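Local coordinates for protein MAU2 chromatid cohesion factor homolog (Saccharomyces cerevisiae, PDB 4XDN) that forms a complex with SCC2 that is required for loading cohesin onto chromosomes and so takes part in sister chromatid cohesion, at residues A[41-46]-A[57-62]; A[182-187]-A[198-203]; A[413-418]-A[446-451]. All coordinates share one frame; numbering follows the deposited sequence.

Contact 1: A[41-46]-A[57-62]; sequences DHAYSI and KQYYGL
Three groups meet the hydroxyl of Y59, whose ring lies against A43 across the contact: OH is hydrogen-bonded to the backbone N of M369 and to E98 OE1, and more weakly to S368 OG. These bonds hold the far end of the side chain in place, whereas rotation of the ring about its long axis is more likely limited by A43 O and I46 CD1 at its edge. CG stands anti to the backbone N (chi1 171°), which brings the ring edge up beside A43. There the A43 carbonyl O lies in the plane of the ring, 3.3 Å from Y59 CE1, while A43 CB rests 3.8 Å from the same carbon. I46 adds its CD1, placed 4.0 Å from Y59 CD1 and close to Y59 CB as well. On the next turn of helix 53-76, L62 completes the seam: its CB meets A43 CB at 3.9 Å, and its CD1 touches the rim of the imidazole, 4.0 Å from H42 CD2 and in the ring plane. The NE2 end of H42 bonds to the backbone of another protein's chain, consistent with the complex made with SCC2. The small A43 side chain is consistent with the approach of the segment axes, 8.9 Å apart at their nearest and at 156° between their directions. Such nearly antiparallel pairing of consecutive helices is the hairpin unit from which tetratricopeptide-like superhelices are built.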
loop_
_atom_site.group_PDB
_atom_site.type_symbol
_atom_site.label_atom_id
_atom_site.label_comp_id
_atom_site.label_asym_id
_atom_site.label_seq_id
_atom_site.Cartn_x
_atom_site.Cartn_y
_atom_site.Cartn_z
ATOM N N ASP A 41 6.732 29.349 -13.588
ATOM C CA ASP A 41 5.553 28.842 -14.281
ATOM C C ASP A 41 5.907 28.259 -15.645
ATOM O O ASP A 41 5.190 27.401 -16.163
ATOM C CB ASP A 41 4.509 29.950 -14.437
ATOM C CG ASP A 41 3.982 30.448 -13.104
ATOM O OD1 ASP A 41 4.125 29.724 -12.096
ATOM O OD2 ASP A 41 3.420 31.563 -13.064
ATOM N N HIS A 42 7.011 28.722 -16.223
ATOM C CA HIS A 42 7.466 28.199 -17.502
ATOM C C HIS A 42 8.158 26.854 -17.314
ATOM O O HIS A 42 8.095 25.985 -18.185
ATOM C CB HIS A 42 8.411 29.182 -18.190
ATOM C CG HIS A 42 8.663 28.855 -19.626
ATOM N ND1 HIS A 42 7.728 29.078 -20.613
ATOM C CD2 HIS A 42 9.736 28.303 -20.240
ATOM C CE1 HIS A 42 8.218 28.689 -21.776
ATOM N NE2 HIS A 42 9.434 28.213 -21.578
ATOM N N ALA A 43 8.825 26.688 -16.176
ATOM C CA ALA A 43 9.423 25.404 -15.834
ATOM C C ALA A 43 8.331 24.354 -15.640
ATOM O O ALA A 43 8.481 23.207 -16.062
ATOM C CB ALA A 43 10.275 25.529 -14.586
ATOM N N TYR A 44 7.228 24.752 -15.010
ATOM C CA TYR A 44 6.084 23.861 -14.835
ATOM C C TYR A 44 5.492 23.471 -16.183
ATOM O O TYR A 44 5.014 22.348 -16.360
ATOM C CB TYR A 44 4.992 24.521 -13.984
ATOM C CG TYR A 44 5.330 24.722 -12.520
ATOM C CD1 TYR A 44 6.218 23.882 -11.860
ATOM C CD2 TYR A 44 4.747 25.755 -11.795
ATOM C CE1 TYR A 44 6.519 24.069 -10.524
ATOM C CE2 TYR A 44 5.040 25.949 -10.461
ATOM C CZ TYR A 44 5.926 25.107 -9.830
ATOM O OH TYR A 44 6.217 25.308 -8.501
ATOM N N SER A 45 5.521 24.410 -17.126
ATOM C CA SER A 45 4.879 24.216 -18.420
ATOM C C SER A 45 5.598 23.163 -19.260
ATOM O O SER A 45 4.995 22.562 -20.143
ATOM C CB SER A 45 4.811 25.541 -19.189
ATOM O OG SER A 45 6.071 25.892 -19.733
ATOM N N ILE A 46 6.880 22.944 -18.976
ATOM C CA ILE A 46 7.687 21.965 -19.710
ATOM C C ILE A 46 8.138 20.813 -18.810
ATOM O O ILE A 46 9.001 20.019 -19.186
ATOM C CB ILE A 46 8.935 22.625 -20.347
ATOM C CG1 ILE A 46 9.804 23.308 -19.285
ATOM C CG2 ILE A 46 8.516 23.633 -21.407
ATOM C CD1 ILE A 46 11.053 22.548 -18.928
ATOM N N LYS A 57 18.786 20.349 -17.181
ATOM C CA LYS A 57 19.571 21.544 -16.894
ATOM C C LYS A 57 18.755 22.803 -17.147
ATOM O O LYS A 57 18.833 23.769 -16.388
ATOM C CB LYS A 57 20.841 21.569 -17.743
ATOM C CG LYS A 57 21.891 20.562 -17.310
ATOM C CD LYS A 57 23.102 20.586 -18.225
ATOM C CE LYS A 57 23.896 21.878 -18.048
ATOM N NZ LYS A 57 25.115 21.889 -18.921
ATOM N N GLN A 58 17.970 22.787 -18.218
ATOM C CA GLN A 58 17.126 23.924 -18.562
ATOM C C GLN A 58 15.997 24.094 -17.555
ATOM O O GLN A 58 15.682 25.213 -17.151
ATOM C CB GLN A 58 16.546 23.758 -19.967
ATOM C CG GLN A 58 17.594 23.683 -21.061
ATOM C CD GLN A 58 17.275 24.588 -22.230
ATOM O OE1 GLN A 58 17.143 25.803 -22.072
ATOM N NE2 GLN A 58 17.144 24.000 -23.413
ATOM N N TYR A 59 15.388 22.981 -17.157
ATOM C CA TYR A 59 14.304 23.017 -16.186
ATOM C C TYR A 59 14.774 23.629 -14.874
ATOM O O TYR A 59 14.127 24.518 -14.327
ATOM C CB TYR A 59 13.751 21.614 -15.933
ATOM C CG TYR A 59 12.767 21.556 -14.784
ATOM C CD1 TYR A 59 11.421 21.835 -14.980
ATOM C CD2 TYR A 59 13.185 21.225 -13.502
ATOM C CE1 TYR A 59 10.520 21.785 -13.934
ATOM C CE2 TYR A 59 12.291 21.174 -12.448
ATOM C CZ TYR A 59 10.961 21.454 -12.670
ATOM O OH TYR A 59 10.067 21.403 -11.622
ATOM N N TYR A 60 15.904 23.147 -14.373
ATOM C CA TYR A 60 16.436 23.634 -13.111
ATOM C C TYR A 60 17.141 24.976 -13.297
ATOM O O TYR A 60 17.311 25.730 -12.341
ATOM C CB TYR A 60 17.386 22.598 -12.502
ATOM C CG TYR A 60 16.678 21.492 -11.748
ATOM C CD1 TYR A 60 15.617 21.774 -10.897
ATOM C CD2 TYR A 60 17.069 20.167 -11.885
ATOM C CE1 TYR A 60 14.965 20.777 -10.208
ATOM C CE2 TYR A 60 16.420 19.157 -11.196
ATOM C CZ TYR A 60 15.368 19.472 -10.358
ATOM O OH TYR A 60 14.712 18.485 -9.662
ATOM N N GLY A 61 17.540 25.275 -14.528
ATOM C CA GLY A 61 18.068 26.585 -14.851
ATOM C C GLY A 61 17.001 27.636 -14.613
ATOM O O GLY A 61 17.274 28.710 -14.072
ATOM N N LEU A 62 15.774 27.315 -15.009
ATOM C CA LEU A 62 14.642 28.209 -14.806
ATOM C C LEU A 62 14.315 28.355 -13.323
ATOM O O LEU A 62 14.085 29.463 -12.840
ATOM C CB LEU A 62 13.417 27.699 -15.566
ATOM C CG LEU A 62 13.523 27.742 -17.093
ATOM C CD1 LEU A 62 12.446 26.881 -17.724
ATOM C CD2 LEU A 62 13.428 29.176 -17.597
#

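Contact 2: A[182-187]-A[198-203]; sequences VGVMLC and TSFHGL
V184 presents both of its methyls to helix 193-206, one to the ring of F200 and the other to S199. CG1 is anti to the backbone N (chi1 174°), and this rotation sets it over a face of the F200 ring, 3.5 Å from the centroid and 22° off the normal. The contact is a CH-pi interaction, displaced toward the rim so that V184 CG1 comes nearest to F200 CE2, at 3.3 Å. F200 itself holds an uncommon first torsion (chi1 -101°), away from the staggered positions, and its ring is also stacked with that of Y221. The second methyl, V184 CG2, packs against S199 CB at 3.5 Å, and L203 closes over it from the following turn, its CD2 4.1 Å from V184 CG2. S199 turns its OG beside its own backbone N, where it bonds to R195 O, so the methylene carries most of the contact with V184; C187 SG approaches S199 OG loosely, at 4.5 Å. Replacing the phenylalanine with an alanine would probably leave V184 CG1 without the aromatic face beneath it and Y221 without its stacking mate. The segment axes run nearly antiparallel, 9.5 Å apart at closest, and no hydrogen bond passes between the segments. The contact thus rests on methyl, methylene and ring surfaces, and depends on the fit of shapes rather than on paired charges or polar groups.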
loop_
_atom_site.group_PDB
_atom_site.type_symbol
_atom_site.label_atom_id
_atom_site.label_comp_id
_atom_site.label_asym_id
_atom_site.label_seq_id
_atom_site.Cartn_x
_atom_site.Cartn_y
_atom_site.Cartn_z
ATOM N N VAL A 182 -1.375 17.143 11.736
ATOM C CA VAL A 182 0.037 17.168 11.371
ATOM C C VAL A 182 0.819 16.264 12.312
ATOM O O VAL A 182 1.665 15.486 11.878
ATOM C CB VAL A 182 0.618 18.599 11.415
ATOM C CG1 VAL A 182 2.144 18.585 11.281
ATOM C CG2 VAL A 182 -0.001 19.454 10.323
ATOM N N GLY A 183 0.522 16.370 13.603
ATOM C CA GLY A 183 1.157 15.534 14.607
ATOM C C GLY A 183 0.967 14.055 14.327
ATOM O O GLY A 183 1.914 13.276 14.415
ATOM N N VAL A 184 -0.262 13.671 13.992
ATOM C CA VAL A 184 -0.570 12.290 13.638
ATOM C C VAL A 184 0.316 11.825 12.489
ATOM O O VAL A 184 0.905 10.743 12.546
ATOM C CB VAL A 184 -2.059 12.123 13.242
ATOM C CG1 VAL A 184 -2.346 10.707 12.720
ATOM C CG2 VAL A 184 -2.961 12.429 14.423
ATOM N N MET A 185 0.408 12.645 11.446
ATOM C CA MET A 185 1.201 12.290 10.277
ATOM C C MET A 185 2.670 12.126 10.645
ATOM O O MET A 185 3.373 11.309 10.052
ATOM C CB MET A 185 1.046 13.344 9.176
ATOM C CG MET A 185 -0.333 13.376 8.519
ATOM S SD MET A 185 -0.958 11.728 8.116
ATOM C CE MET A 185 -1.740 12.017 6.540
ATOM N N LEU A 186 3.126 12.894 11.631
ATOM C CA LEU A 186 4.501 12.785 12.104
ATOM C C LEU A 186 4.689 11.499 12.905
ATOM O O LEU A 186 5.749 10.875 12.850
ATOM C CB LEU A 186 4.882 14.001 12.953
ATOM C CG LEU A 186 4.948 15.346 12.223
ATOM C CD1 LEU A 186 5.135 16.486 13.212
ATOM C CD2 LEU A 186 6.064 15.354 11.192
ATOM N N CYS A 187 3.661 11.100 13.646
ATOM C CA CYS A 187 3.713 9.851 14.395
ATOM C C CYS A 187 3.783 8.660 13.443
ATOM O O CYS A 187 4.522 7.710 13.687
ATOM C CB CYS A 187 2.500 9.716 15.320
ATOM S SG CYS A 187 2.578 10.724 16.812
ATOM N N THR A 198 -3.998 6.516 19.172
ATOM C CA THR A 198 -4.417 7.389 20.261
ATOM C C THR A 198 -4.666 8.804 19.752
ATOM O O THR A 198 -5.637 9.452 20.143
ATOM C CB THR A 198 -3.359 7.424 21.385
ATOM O OG1 THR A 198 -3.282 6.139 22.012
ATOM C CG2 THR A 198 -3.702 8.478 22.441
ATOM N N SER A 199 -3.781 9.281 18.881
ATOM C CA SER A 199 -3.887 10.640 18.361
ATOM C C SER A 199 -5.055 10.768 17.391
ATOM O O SER A 199 -5.772 11.765 17.415
ATOM C CB SER A 199 -2.585 11.057 17.675
ATOM O OG SER A 199 -1.506 11.070 18.593
ATOM N N PHE A 200 -5.243 9.764 16.540
ATOM C CA PHE A 200 -6.373 9.761 15.614
ATOM C C PHE A 200 -7.686 9.840 16.382
ATOM O O PHE A 200 -8.551 10.657 16.069
ATOM C CB PHE A 200 -6.363 8.506 14.734
ATOM C CG PHE A 200 -5.833 8.735 13.345
ATOM C CD1 PHE A 200 -6.459 9.625 12.486
ATOM C CD2 PHE A 200 -4.721 8.044 12.892
ATOM C CE1 PHE A 200 -5.977 9.833 11.211
ATOM C CE2 PHE A 200 -4.238 8.247 11.614
ATOM C CZ PHE A 200 -4.866 9.144 10.772
ATOM N N HIS A 201 -7.825 8.985 17.389
ATOM C CA HIS A 201 -9.038 8.936 18.197
ATOM C C HIS A 201 -9.299 10.274 18.886
ATOM O O HIS A 201 -10.410 10.799 18.838
ATOM C CB HIS A 201 -8.939 7.822 19.239
ATOM C CG HIS A 201 -10.204 7.603 20.009
ATOM N ND1 HIS A 201 -10.543 8.352 21.115
ATOM C CD2 HIS A 201 -11.213 6.717 19.830
ATOM C CE1 HIS A 201 -11.707 7.937 21.585
ATOM N NE2 HIS A 201 -12.134 6.947 20.823
ATOM N N GLY A 202 -8.269 10.820 19.524
ATOM C CA GLY A 202 -8.389 12.099 20.199
ATOM C C GLY A 202 -8.701 13.207 19.213
ATOM O O GLY A 202 -9.484 14.113 19.499
ATOM N N LEU A 203 -8.081 13.127 18.042
ATOM C CA LEU A 203 -8.318 14.093 16.981
ATOM C C LEU A 203 -9.759 14.012 16.486
ATOM O O LEU A 203 -10.471 15.013 16.464
ATOM C CB LEU A 203 -7.342 13.859 15.828
ATOM C CG LEU A 203 -7.571 14.650 14.539
ATOM C CD1 LEU A 203 -7.626 16.146 14.807
ATOM C CD2 LEU A 203 -6.474 14.325 13.541
#

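Contact 3: A[413-418]-A[446-451]; sequences PGYVRL and SEVKMI. With SO4 (sulfate ion), chain C.
V448 packs its two methyls against the start of helix 415-426, joining two helices of the tetratricopeptide-like array beside a sulfate bound at the N-terminus of helix 415-426. V448 CG2 approaches the Y415 ring at its edge, in plane, with Y415 CE1 3.7 Å away, while V448 CG1 faces the carbonyl O of G414. One turn on, the side chains of L418 and I451 meet at about a right angle, L418 CD1 lying 4.1 Å from I451 CG2. The sulfate, probably taken up from the crystallisation liquor, is met by backbone N-H groups of the helix start. G414 N bonds to its O3 at 2.7 Å; R417 N is bonded to O4, and V416 N reaches O1 over a longer distance. R417 also folds its side chain back to the ion, CG lying between the backbone N and the carbonyl carbon (chi1 51°), and R417 NE bonds to sulfate O4 at 3.0 Å. The helix end and the positive guanidinium would be expected to stabilise the anion together. G414 is the N-cap; at its positive phi of 94° a side chain would jam against the P413 carbonyl O and crowd V448 CG1. Outside the segments, the Y415 ring stacks with F388, and L438 of helix 432-440 touches both L418 and V448. Neighbouring E447, consistent with a place beside the SCC2 path, is salt-bridged through OE2 to R229 NH2, while its OE1 is hydrogen-bonded to the backbone of another protein's chain.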
loop_
_atom_site.group_PDB
_atom_site.type_symbol
_atom_site.label_atom_id
_atom_site.label_comp_id
_atom_site.label_asym_id
_atom_site.label_seq_id
_atom_site.Cartn_x
_atom_site.Cartn_y
_atom_site.Cartn_z
ATOM N N PRO A 413 8.124 -5.381 -0.389
ATOM C CA PRO A 413 9.267 -6.030 0.267
ATOM C C PRO A 413 9.053 -7.520 0.518
ATOM O O PRO A 413 8.073 -7.906 1.156
ATOM C CB PRO A 413 9.386 -5.272 1.596
ATOM C CG PRO A 413 8.713 -3.972 1.362
ATOM C CD PRO A 413 7.598 -4.263 0.413
ATOM N N GLY A 414 9.967 -8.344 0.015
ATOM C CA GLY A 414 9.941 -9.773 0.278
ATOM C C GLY A 414 9.229 -10.607 -0.771
ATOM O O GLY A 414 9.204 -11.831 -0.672
ATOM N N TYR A 415 8.655 -9.954 -1.776
ATOM C CA TYR A 415 7.894 -10.662 -2.803
ATOM C C TYR A 415 8.780 -11.549 -3.679
ATOM O O TYR A 415 8.406 -12.679 -4.001
ATOM C CB TYR A 415 7.129 -9.667 -3.685
ATOM C CG TYR A 415 5.761 -9.271 -3.157
ATOM C CD1 TYR A 415 5.398 -9.513 -1.837
ATOM C CD2 TYR A 415 4.829 -8.664 -3.989
ATOM C CE1 TYR A 415 4.149 -9.154 -1.360
ATOM C CE2 TYR A 415 3.577 -8.303 -3.521
ATOM C CZ TYR A 415 3.243 -8.550 -2.207
ATOM O OH TYR A 415 1.999 -8.190 -1.738
ATOM N N VAL A 416 9.946 -11.039 -4.064
ATOM C CA VAL A 416 10.845 -11.778 -4.945
ATOM C C VAL A 416 11.367 -13.040 -4.273
ATOM O O VAL A 416 11.326 -14.122 -4.856
ATOM C CB VAL A 416 12.041 -10.906 -5.388
ATOM C CG1 VAL A 416 13.098 -11.742 -6.115
ATOM C CG2 VAL A 416 11.561 -9.776 -6.278
ATOM N N ARG A 417 11.864 -12.901 -3.050
ATOM C CA ARG A 417 12.438 -14.039 -2.339
ATOM C C ARG A 417 11.355 -14.956 -1.767
ATOM O O ARG A 417 11.641 -16.091 -1.387
ATOM C CB ARG A 417 13.387 -13.566 -1.229
ATOM C CG ARG A 417 12.828 -12.527 -0.275
ATOM C CD ARG A 417 13.926 -11.581 0.212
ATOM N NE ARG A 417 13.387 -10.292 0.647
ATOM C CZ ARG A 417 13.735 -9.651 1.761
ATOM N NH1 ARG A 417 14.637 -10.157 2.592
ATOM N NH2 ARG A 417 13.170 -8.485 2.046
ATOM N N LEU A 418 10.116 -14.475 -1.720
ATOM C CA LEU A 418 8.992 -15.333 -1.375
ATOM C C LEU A 418 8.745 -16.308 -2.518
ATOM O O LEU A 418 8.629 -17.516 -2.306
ATOM C CB LEU A 418 7.727 -14.516 -1.088
ATOM C CG LEU A 418 6.443 -15.337 -0.897
ATOM C CD1 LEU A 418 6.612 -16.383 0.201
ATOM C CD2 LEU A 418 5.257 -14.438 -0.588
ATOM N N SER A 446 3.953 -8.132 7.615
ATOM C CA SER A 446 3.589 -9.256 8.465
ATOM C C SER A 446 2.915 -10.356 7.651
ATOM O O SER A 446 3.064 -11.537 7.950
ATOM C CB SER A 446 2.670 -8.793 9.599
ATOM O OG SER A 446 1.506 -8.171 9.090
ATOM N N GLU A 447 2.181 -9.959 6.616
ATOM C CA GLU A 447 1.484 -10.912 5.759
ATOM C C GLU A 447 2.465 -11.875 5.094
ATOM O O GLU A 447 2.235 -13.084 5.064
ATOM C CB GLU A 447 0.671 -10.171 4.697
ATOM C CG GLU A 447 -0.139 -11.078 3.783
ATOM C CD GLU A 447 -0.978 -10.297 2.793
ATOM O OE1 GLU A 447 -0.472 -9.294 2.245
ATOM O OE2 GLU A 447 -2.144 -10.681 2.565
ATOM N N VAL A 448 3.556 -11.333 4.562
ATOM C CA VAL A 448 4.587 -12.145 3.930
ATOM C C VAL A 448 5.290 -13.003 4.972
ATOM O O VAL A 448 5.554 -14.186 4.740
ATOM C CB VAL A 448 5.620 -11.268 3.192
ATOM C CG1 VAL A 448 6.809 -12.099 2.706
ATOM C CG2 VAL A 448 4.957 -10.551 2.024
ATOM N N LYS A 449 5.593 -12.403 6.120
ATOM C CA LYS A 449 6.205 -13.129 7.226
ATOM C C LYS A 449 5.363 -14.334 7.613
ATOM O O LYS A 449 5.889 -15.410 7.891
ATOM C CB LYS A 449 6.381 -12.217 8.444
ATOM C CG LYS A 449 7.510 -11.214 8.322
ATOM C CD LYS A 449 7.699 -10.455 9.625
ATOM C CE LYS A 449 8.931 -9.572 9.579
ATOM N NZ LYS A 449 9.218 -8.952 10.901
ATOM N N MET A 450 4.049 -14.147 7.620
ATOM C CA MET A 450 3.140 -15.186 8.073
ATOM C C MET A 450 2.963 -16.289 7.033
ATOM O O MET A 450 2.860 -17.463 7.387
ATOM C CB MET A 450 1.789 -14.576 8.432
ATOM C CG MET A 450 1.797 -13.849 9.778
ATOM S SD MET A 450 0.153 -13.529 10.436
ATOM C CE MET A 450 -0.447 -15.213 10.625
ATOM N N ILE A 451 2.925 -15.915 5.758
ATOM C CA ILE A 451 2.919 -16.901 4.685
ATOM C C ILE A 451 4.172 -17.761 4.803
ATOM O O ILE A 451 4.117 -18.984 4.658
ATOM C CB ILE A 451 2.861 -16.238 3.288
ATOM C CG1 ILE A 451 1.496 -15.579 3.075
ATOM C CG2 ILE A 451 3.122 -17.270 2.176
ATOM C CD1 ILE A 451 1.401 -14.719 1.830
HETATM S S SO4 C . 12.473 -8.636 -2.453
HETATM O O1 SO4 C . 11.490 -8.240 -3.460
HETATM O O2 SO4 C . 13.821 -8.460 -2.986
HETATM O O3 SO4 C . 12.305 -7.810 -1.259
HETATM O O4 SO4 C . 12.278 -10.039 -2.110
#

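How the contacts relate
The three contacts follow one another along the chain without overlap, and each joins two helices of a largely helical chain, consistent with a tetratricopeptide-like superhelix. Contacts 1 and 2 pair consecutive helices, 29-45 with 53-76 and 170-189 with 193-206, whereas contact 3 joins helix 415-426 to helix 446-466, with helix 432-440 between them in sequence. Their centres are about 37 Å (1 and 2), 42 Å (1 and 3) and 29 Å (2 and 3) apart; no two share a helix or touch. Helix-on-helix packing thus recurs at separate places along the chain. The chain of another protein reaches contacts 1 and 3 but not contact 2, consistent with an extended partner-binding surface.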